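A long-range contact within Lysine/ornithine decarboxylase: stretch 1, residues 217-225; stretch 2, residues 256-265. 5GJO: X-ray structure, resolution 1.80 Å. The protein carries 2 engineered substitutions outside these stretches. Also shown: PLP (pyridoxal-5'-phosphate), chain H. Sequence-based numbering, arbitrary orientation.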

ATOM      1  N   ILE A 217      11.896   7.370 -25.229  1.00 14.53           N
ATOM      2  CA  ILE A 217      12.853   7.721 -24.245  1.00 14.17           C
ATOM      3  C   ILE A 217      12.419   7.553 -22.764  1.00 14.31           C
ATOM      4  O   ILE A 217      13.207   7.908 -21.895  1.00 13.68           O
ATOM      5  CB  ILE A 217      13.341   9.168 -24.441  1.00 13.34           C
ATOM      6  CG1 ILE A 217      12.288  10.223 -24.109  1.00 13.96           C
ATOM      7  CG2 ILE A 217      13.832   9.356 -25.866  1.00 15.27           C
ATOM      8  CD1 ILE A 217      12.917  11.560 -23.861  1.00 14.08           C
ATOM      9  N   GLY A 218      11.228   7.046 -22.537  1.00 12.69           N
ATOM     10  CA  GLY A 218      10.729   6.780 -21.183  1.00 12.96           C
ATOM     11  C   GLY A 218      10.451   8.051 -20.406  1.00 12.86           C
ATOM     12  O   GLY A 218      10.205   9.118 -21.014  1.00 13.00           O
ATOM     13  N   GLY A 219      10.387   7.940 -19.068  1.00 13.22           N
ATOM     14  CA  GLY A 219      10.070   9.089 -18.236  1.00 13.08           C
ATOM     15  C   GLY A 219      11.248   9.505 -17.421  1.00 14.12           C
ATOM     16  O   GLY A 219      12.399   9.493 -17.902  1.00 14.30           O
ATOM     17  N   GLY A 220      10.994   9.730 -16.117  1.00 12.30           N
ATOM     18  CA  GLY A 220      12.016  10.022 -15.130  1.00 12.90           C
ATOM     19  C   GLY A 220      12.245  11.479 -14.808  1.00 12.86           C
ATOM     20  O   GLY A 220      13.030  11.793 -13.943  1.00 13.00           O
ATOM     21  N   PHE A 221      11.548  12.349 -15.524  1.00 11.23           N
ATOM     22  CA  PHE A 221      11.661  13.757 -15.243  1.00 11.54           C
ATOM     23  C   PHE A 221      11.277  13.980 -13.728  1.00 12.09           C
ATOM     24  O   PHE A 221      10.273  13.458 -13.289  1.00 11.77           O
ATOM     25  CB  PHE A 221      10.736  14.549 -16.156  1.00 11.51           C
ATOM     26  CG  PHE A 221      10.904  14.203 -17.613  1.00 13.19           C
ATOM     27  CD1 PHE A 221      11.949  14.675 -18.292  1.00 14.83           C
ATOM     28  CD2 PHE A 221      10.065  13.288 -18.199  1.00 14.68           C
ATOM     29  CE1 PHE A 221      12.124  14.342 -19.647  1.00 16.00           C
ATOM     30  CE2 PHE A 221      10.247  12.900 -19.515  1.00 16.65           C
ATOM     31  CZ  PHE A 221      11.251  13.448 -20.226  1.00 16.35           C
ATOM     32  N   PRO A 222      12.060  14.770 -12.979  1.00 11.67           N
ATOM     33  CA  PRO A 222      11.892  14.835 -11.543  1.00 11.35           C
ATOM     34  C   PRO A 222      10.929  15.877 -11.079  1.00 10.65           C
ATOM     35  O   PRO A 222      10.545  16.769 -11.808  1.00 11.12           O
ATOM     36  CB  PRO A 222      13.316  15.077 -11.059  1.00 11.30           C
ATOM     37  CG  PRO A 222      13.845  15.988 -12.095  1.00 11.97           C
ATOM     38  CD  PRO A 222      13.382  15.249 -13.359  1.00 12.39           C
ATOM     39  N   VAL A 223      10.515  15.719  -9.863  1.00 10.96           N
ATOM     40  CA  VAL A 223       9.592  16.692  -9.181  1.00 13.49           C
ATOM     41  C   VAL A 223      10.235  17.081  -7.813  1.00 12.31           C
ATOM     42  O   VAL A 223      10.959  16.260  -7.194  1.00 13.07           O
ATOM     43  CB  VAL A 223       8.301  15.879  -8.974  1.00 16.25           C
ATOM     44  CG1 VAL A 223       7.397  16.322  -7.815  1.00 19.16           C
ATOM     45  CG2 VAL A 223       7.546  15.717 -10.307  1.00 15.52           C
ATOM     46  N   PRO A 224       9.925  18.279  -7.302  1.00 12.40           N
ATOM     47  CA  PRO A 224      10.434  18.768  -6.031  1.00 12.03           C
ATOM     48  C   PRO A 224       9.885  17.910  -4.857  1.00 12.49           C
ATOM     49  O   PRO A 224       8.723  17.480  -4.844  1.00 11.17           O
ATOM     50  CB  PRO A 224       9.894  20.199  -5.890  1.00 13.40           C
ATOM     51  CG  PRO A 224       9.126  20.458  -7.063  1.00 14.21           C
ATOM     52  CD  PRO A 224       9.102  19.288  -7.997  1.00 13.63           C
ATOM     53  N   ASP A 225      10.747  17.706  -3.870  1.00 11.74           N
ATOM     54  CA  ASP A 225      10.371  17.050  -2.636  1.00 12.05           C
ATOM     55  C   ASP A 225      10.511  18.060  -1.470  1.00 12.53           C
ATOM     56  O   ASP A 225      10.489  19.229  -1.712  1.00 13.07           O
ATOM     57  CB  ASP A 225      11.161  15.760  -2.441  1.00 13.73           C
ATOM     58  CG  ASP A 225      12.603  16.002  -2.031  1.00 17.10           C
ATOM     59  OD1 ASP A 225      13.036  17.146  -2.009  1.00 13.72           O
ATOM     60  OD2 ASP A 225      13.262  15.010  -1.701  1.00 17.96           O
TER
HETATM   61  N1  PLP H 406       6.838   4.616 -18.386  1.00 35.98           N
HETATM   62  C2  PLP H 406       7.233   3.426 -17.873  1.00 46.50           C
HETATM   63  C2A PLP H 406       7.330   2.219 -18.768  1.00 49.94           C
HETATM   64  C3  PLP H 406       7.569   3.308 -16.432  1.00 39.68           C
HETATM   65  O3  PLP H 406       7.968   2.123 -15.894  1.00 32.07           O
HETATM   66  C4  PLP H 406       7.455   4.528 -15.602  1.00 37.42           C
HETATM   67  C4A PLP H 406       7.767   4.511 -14.156  1.00 42.13           C
HETATM   68  O4A PLP H 406       7.705   3.466 -13.531  1.00 35.07           O
HETATM   69  C5  PLP H 406       7.012   5.769 -16.284  1.00 35.06           C
HETATM   70  C6  PLP H 406       6.729   5.735 -17.648  1.00 31.96           C
HETATM   71  C5A PLP H 406       6.870   7.056 -15.507  1.00 29.43           C
HETATM   72  O4P PLP H 406       8.077   7.317 -14.795  1.00 17.35           O
HETATM   73  P   PLP H 406       8.305   8.733 -14.064  1.00 12.30           P
HETATM   74  O1P PLP H 406       8.286   9.734 -15.195  1.00 11.87           O
HETATM   75  O2P PLP H 406       9.647   8.583 -13.389  1.00 15.03           O
HETATM   76  O3P PLP H 406       7.137   8.845 -13.113  1.00 13.73           O
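Stretch 2 256-265: EPGRYMCGTA

Stretch 2 lies alongside stretch 1 as a loop and short helix packed against an extended, irregular chain, joined by one direct hydrogen bond at one end and by a shared phosphate and two waters in the middle, with apolar packing beside the phosphate and beyond it. The two run in the same sense: G218 pairs with E256, G219 with P257 and F221 with Y260, their CA atoms 4.5, 4.1 and 5.8 Å apart. Stretch 1 forms no regular helix or strand; stretch 2 begins as a loop and turns into a weakly bonded helix at about 259-263.

At the first pair, E256 N donates to G218 O at 2.9 Å, almost linearly. G218 has a positive phi, which favours glycine. G219 lets the chains come close: its CA is 3.4 Å from E256 O, and a CB there would clash with that oxygen and with PLP O1P. That phosphate oxygen, PLP O1P, accepts from G220 N at 2.9 Å and from G258 N at 3.0 Å, so it ties the two backbones together. R259 N donates to PLP O3P at 2.6 Å. Two waters extend the link. Both donate to F221 O and to the phosphate; one accepts from R259 NE, the other from Y260 N.

The apolar part begins beside the phosphate, where the F221 ring turns back to P257, and continues past it with V223 and P224. F221 points toward stretch 2, its CD2 3.9 Å from P257 CB and its CB 3.8 Å from Y260 CB. V223, the residue most covered by stretch 2, suits the helix surface with its compact branched side chain: CG2 lies 3.7 Å from both R259 CG and Y260 CA. G263 leaves room for it, since a CB there would clash with V223 CG2. Finally, P224 CD meets the methyl CG2 of T264 at 3.7 Å, while T264 OG1 is hydrogen-bonded elsewhere in the structure.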

ATOM      1  N   GLU A 256       7.456   9.031 -22.059  1.00 13.50           N
ATOM      2  CA  GLU A 256       6.507   8.420 -21.161  1.00 13.62           C
ATOM      3  C   GLU A 256       6.594   9.068 -19.763  1.00 14.86           C
ATOM      4  O   GLU A 256       6.810   8.372 -18.761  1.00 13.97           O
ATOM      5  CB  GLU A 256       6.696   6.869 -21.051  1.00 15.21           C
ATOM      6  CG  GLU A 256       6.515   6.137 -22.362  1.00 17.85           C
ATOM      7  CD  GLU A 256       6.649   4.614 -22.274  1.00 22.17           C
ATOM      8  OE1 GLU A 256       6.629   4.124 -21.124  1.00 22.78           O
ATOM      9  OE2 GLU A 256       6.751   3.928 -23.368  1.00 22.89           O
ATOM     10  N   PRO A 257       6.412  10.377 -19.649  1.00 12.64           N
ATOM     11  CA  PRO A 257       6.432  10.986 -18.322  1.00 13.17           C
ATOM     12  C   PRO A 257       5.251  10.517 -17.465  1.00 12.65           C
ATOM     13  O   PRO A 257       4.078  10.509 -17.928  1.00 12.43           O
ATOM     14  CB  PRO A 257       6.284  12.492 -18.619  1.00 13.72           C
ATOM     15  CG  PRO A 257       5.411  12.460 -19.883  1.00 13.93           C
ATOM     16  CD  PRO A 257       6.171  11.396 -20.666  1.00 15.06           C
ATOM     17  N   GLY A 258       5.530  10.127 -16.207  1.00 12.25           N
ATOM     18  CA  GLY A 258       4.518   9.879 -15.197  1.00 11.46           C
ATOM     19  C   GLY A 258       4.587  10.987 -14.116  1.00 12.25           C
ATOM     20  O   GLY A 258       3.763  11.897 -14.105  1.00 13.02           O
ATOM     21  N   ARG A 259       5.585  10.880 -13.229  1.00 10.95           N
ATOM     22  CA  ARG A 259       5.702  11.746 -12.032  1.00 11.87           C
ATOM     23  C   ARG A 259       5.516  13.218 -12.319  1.00 10.72           C
ATOM     24  O   ARG A 259       4.842  13.949 -11.581  1.00 10.96           O
ATOM     25  CB  ARG A 259       7.081  11.533 -11.373  1.00 11.29           C
ATOM     26  CG  ARG A 259       7.155  12.089  -9.963  1.00 11.92           C
ATOM     27  CD  ARG A 259       8.599  11.992  -9.494  1.00 11.69           C
ATOM     28  NE  ARG A 259       9.062  10.622  -9.353  1.00 13.10           N
ATOM     29  CZ  ARG A 259       8.803   9.809  -8.352  1.00 13.85           C
ATOM     30  NH1 ARG A 259       8.089  10.188  -7.303  1.00 13.20           N
ATOM     31  NH2 ARG A 259       9.345   8.586  -8.366  1.00 13.54           N
ATOM     32  N   TYR A 260       6.146  13.651 -13.382  1.00 10.72           N
ATOM     33  CA  TYR A 260       6.232  15.063 -13.700  1.00 10.28           C
ATOM     34  C   TYR A 260       4.850  15.683 -13.990  1.00 10.29           C
ATOM     35  O   TYR A 260       4.614  16.810 -13.666  1.00 12.22           O
ATOM     36  CB  TYR A 260       7.225  15.303 -14.864  1.00 10.86           C
ATOM     37  CG  TYR A 260       7.019  16.615 -15.578  1.00 11.24           C
ATOM     38  CD1 TYR A 260       7.590  17.780 -15.128  1.00 12.64           C
ATOM     39  CD2 TYR A 260       6.169  16.692 -16.654  1.00 12.78           C
ATOM     40  CE1 TYR A 260       7.351  18.985 -15.769  1.00 14.90           C
ATOM     41  CE2 TYR A 260       5.923  17.891 -17.296  1.00 13.96           C
ATOM     42  CZ  TYR A 260       6.520  19.035 -16.853  1.00 13.16           C
ATOM     43  OH  TYR A 260       6.257  20.213 -17.486  1.00 14.83           O
ATOM     44  N   MET A 261       3.989  14.947 -14.674  1.00 10.71           N
ATOM     45  CA  MET A 261       2.793  15.556 -15.243  1.00 11.75           C
ATOM     46  C   MET A 261       1.877  16.105 -14.139  1.00 12.15           C
ATOM     47  O   MET A 261       1.371  17.210 -14.307  1.00 12.49           O
ATOM     48  CB  MET A 261       2.043  14.569 -16.146  1.00 13.34           C
ATOM     49  CG  MET A 261       1.077  15.215 -17.124  1.00 12.56           C
ATOM     50  SD  MET A 261       1.940  16.311 -18.267  1.00 16.07           S
ATOM     51  CE  MET A 261       2.878  15.171 -19.283  1.00 17.49           C
ATOM     52  N   CYS A 262       1.696  15.369 -13.034  1.00 11.47           N
ATOM     53  CA  CYS A 262       0.767  15.822 -11.984  1.00 12.36           C
ATOM     54  C   CYS A 262       1.431  16.089 -10.657  1.00 12.33           C
ATOM     55  O   CYS A 262       0.747  16.485  -9.730  1.00 10.64           O
ATOM     56  CB  CYS A 262      -0.364  14.825 -11.800  1.00 15.34           C
ATOM     57  SG  CYS A 262      -1.108  14.237 -13.316  1.00 15.29           S
ATOM     58  N   GLY A 263       2.736  15.787 -10.503  1.00 12.44           N
ATOM     59  CA  GLY A 263       3.334  15.845  -9.199  1.00 12.47           C
ATOM     60  C   GLY A 263       3.140  17.173  -8.523  1.00 10.53           C
ATOM     61  O   GLY A 263       2.757  17.245  -7.327  1.00  9.73           O
ATOM     62  N   THR A 264       3.359  18.213  -9.294  1.00 10.35           N
ATOM     63  CA  THR A 264       3.280  19.582  -8.779  1.00 10.98           C
ATOM     64  C   THR A 264       1.841  20.197  -8.948  1.00 11.95           C
ATOM     65  O   THR A 264       1.657  21.385  -8.779  1.00 12.85           O
ATOM     66  CB  THR A 264       4.197  20.521  -9.537  1.00 12.66           C
ATOM     67  OG1 THR A 264       4.045  20.309 -10.927  1.00 11.99           O
ATOM     68  CG2 THR A 264       5.652  20.193  -9.111  1.00 13.68           C
ATOM     69  N   ALA A 265       0.843  19.382  -9.246  1.00 11.02           N
ATOM     70  CA  ALA A 265      -0.505  19.829  -9.467  1.00 12.38           C
ATOM     71  C   ALA A 265      -1.513  19.429  -8.397  1.00 12.76           C
ATOM     72  O   ALA A 265      -2.701  19.638  -8.593  1.00 12.54           O
ATOM     73  CB  ALA A 265      -0.985  19.350 -10.812  1.00 13.82           C
TER
HETATM   74  O   HOH W   1      10.327  10.810 -12.109  1.00 11.05           O
HETATM   75  O   HOH W   2       8.276  12.268 -14.853  1.00 11.25           O